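Local coordinates for 3-hydroxyisobutyrate dehydrogenase (Salmonella typhimurium, PDB 3G0O), which probably oxidises L-threonate to 2-dehydro-L-erythronate with NAD(+), or less readily NADP(+), as a beta-hydroxyacid dehydrogenase of the HIBADH-related family, at residues M123-V128 with A174-K179. Numbering follows the deposited sequence.
Sequences MLDAPV and AGSTVK
In this dehydrogenase the end of the Rossmann-type domain's strand 122-129 meets the first turns of helix 174-202, the long helix that leads into the all-helical domain, and Asp125, Pro127 and Val128 touch Gly175, Ser176 and Lys179 there. Asp125 holds CG anti to its backbone N (chi1 176°), which carries the carboxylate over to the helix start. Its OD1 accepts a hydrogen bond from Ser176 OG at 2.7 Å, on the syn side and close to the carboxylate plane, while OD2 accepts one from Ser176 N at 2.9 Å, also syn but 32° out of plane. OD2 takes a further bond from Gly173 N, so the buried carboxylate is gripped by two backbone N-H groups and a hydroxyl. Gly175 brings only backbone to the strand, its CA lying 5.6 Å from that of Asp125. Two residues along, the ring of Pro127 lies against the helix: CG is 3.4 Å from Gly175 O and packs tightly, also at 3.4 Å, on Lys179 CB. The Lys179 chain passes along the ring, CB and CG against it, and with bends at chi2 and chi4 brings NZ to Val128 O, a weak bond at 3.3 Å. NZ also bonds to Thr103 OG1 and, weakly, to a water that Val128 N donates to. Lys179 is the predicted catalytic residue, and its side chain lies about 5 Å from a bound L(+)-tartaric acid. The acid at the helix N-terminus, probably stabilised as the anion by the helix dipole, thus ties the helix to the sheet, while the proline packing and the bonds of NZ, chiefly that to Thr103, are consistent with holding the lysine beside the ligand.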
loop_
_atom_site.group_PDB
_atom_site.type_symbol
_atom_site.label_atom_id
_atom_site.label_comp_id
_atom_site.label_asym_id
_atom_site.label_seq_id
_atom_site.Cartn_x
_atom_site.Cartn_y
_atom_site.Cartn_z
HETATM N N MSE A 123 -19.923 19.645 18.000
HETATM C CA MSE A 123 -19.233 18.379 17.815
HETATM C C MSE A 123 -18.649 18.283 16.421
HETATM O O MSE A 123 -19.268 18.713 15.448
HETATM C CB MSE A 123 -20.162 17.190 18.035
HETATM C CG MSE A 123 -19.379 15.896 18.190
HETATM SE SE MSE A 123 -20.279 14.325 17.559
HETATM C CE MSE A 123 -19.899 14.541 15.688
ATOM N N LEU A 124 -17.444 17.730 16.334
ATOM C CA LEU A 124 -16.794 17.544 15.047
ATOM C C LEU A 124 -16.618 16.048 14.818
ATOM O O LEU A 124 -15.989 15.357 15.619
ATOM C CB LEU A 124 -15.420 18.225 15.018
ATOM C CG LEU A 124 -14.785 18.351 13.629
ATOM C CD1 LEU A 124 -15.636 19.287 12.780
ATOM C CD2 LEU A 124 -13.362 18.893 13.733
ATOM N N ASP A 125 -17.210 15.553 13.740
ATOM C CA ASP A 125 -17.089 14.147 13.368
ATOM C C ASP A 125 -15.698 14.114 12.753
ATOM O O ASP A 125 -15.535 14.363 11.561
ATOM C CB ASP A 125 -18.166 13.809 12.335
ATOM C CG ASP A 125 -18.052 12.393 11.807
ATOM O OD1 ASP A 125 -17.392 11.566 12.464
ATOM O OD2 ASP A 125 -18.640 12.111 10.742
ATOM N N ALA A 126 -14.696 13.807 13.569
ATOM C CA ALA A 126 -13.321 13.849 13.098
ATOM C C ALA A 126 -12.420 12.634 13.282
ATOM O O ALA A 126 -11.413 12.707 13.990
ATOM C CB ALA A 126 -12.636 15.076 13.706
ATOM N N PRO A 127 -12.755 11.504 12.643
ATOM C CA PRO A 127 -11.883 10.337 12.804
ATOM C C PRO A 127 -10.508 10.675 12.217
ATOM O O PRO A 127 -10.398 11.519 11.324
ATOM C CB PRO A 127 -12.619 9.241 12.023
ATOM C CG PRO A 127 -13.423 10.011 11.009
ATOM C CD PRO A 127 -13.921 11.188 11.806
ATOM N N VAL A 128 -9.462 10.025 12.717
ATOM C CA VAL A 128 -8.110 10.311 12.247
ATOM C C VAL A 128 -7.315 9.108 11.746
ATOM O O VAL A 128 -7.721 7.955 11.903
ATOM C CB VAL A 128 -7.273 10.967 13.364
ATOM C CG1 VAL A 128 -7.900 12.284 13.779
ATOM C CG2 VAL A 128 -7.179 10.024 14.558
ATOM N N ALA A 174 -20.395 12.448 7.516
ATOM C CA ALA A 174 -19.553 12.244 6.344
ATOM C C ALA A 174 -18.126 11.865 6.720
ATOM O O ALA A 174 -17.501 11.038 6.056
ATOM C CB ALA A 174 -19.552 13.491 5.476
ATOM N N GLY A 175 -17.613 12.479 7.780
ATOM C CA GLY A 175 -16.270 12.167 8.218
ATOM C C GLY A 175 -16.148 10.692 8.562
ATOM O O GLY A 175 -15.193 10.036 8.149
ATOM N N SER A 176 -17.112 10.163 9.310
ATOM C CA SER A 176 -17.072 8.752 9.686
ATOM C C SER A 176 -17.223 7.835 8.475
ATOM O O SER A 176 -16.667 6.738 8.453
ATOM C CB SER A 176 -18.155 8.432 10.720
ATOM O OG SER A 176 -17.826 8.968 11.994
ATOM N N THR A 177 -17.968 8.285 7.467
ATOM C CA THR A 177 -18.141 7.483 6.257
ATOM C C THR A 177 -16.794 7.350 5.549
ATOM O O THR A 177 -16.450 6.282 5.033
ATOM C CB THR A 177 -19.161 8.126 5.292
ATOM O OG1 THR A 177 -20.465 8.076 5.882
ATOM C CG2 THR A 177 -19.186 7.378 3.956
ATOM N N VAL A 178 -16.031 8.435 5.532
ATOM C CA VAL A 178 -14.720 8.413 4.893
ATOM C C VAL A 178 -13.778 7.491 5.657
ATOM O O VAL A 178 -13.005 6.750 5.048
ATOM C CB VAL A 178 -14.118 9.828 4.815
ATOM C CG1 VAL A 178 -12.664 9.764 4.355
ATOM C CG2 VAL A 178 -14.935 10.674 3.850
ATOM N N LYS A 179 -13.847 7.537 6.989
ATOM C CA LYS A 179 -13.011 6.690 7.838
ATOM C C LYS A 179 -13.326 5.216 7.587
ATOM O O LYS A 179 -12.428 4.376 7.551
ATOM C CB LYS A 179 -13.241 7.016 9.321
ATOM C CG LYS A 179 -12.417 6.168 10.298
ATOM C CD LYS A 179 -10.925 6.273 10.006
ATOM C CE LYS A 179 -10.085 5.409 10.944
ATOM N NZ LYS A 179 -10.159 5.852 12.366
HETATM O O HOH W 1 -10.202 7.970 14.477
#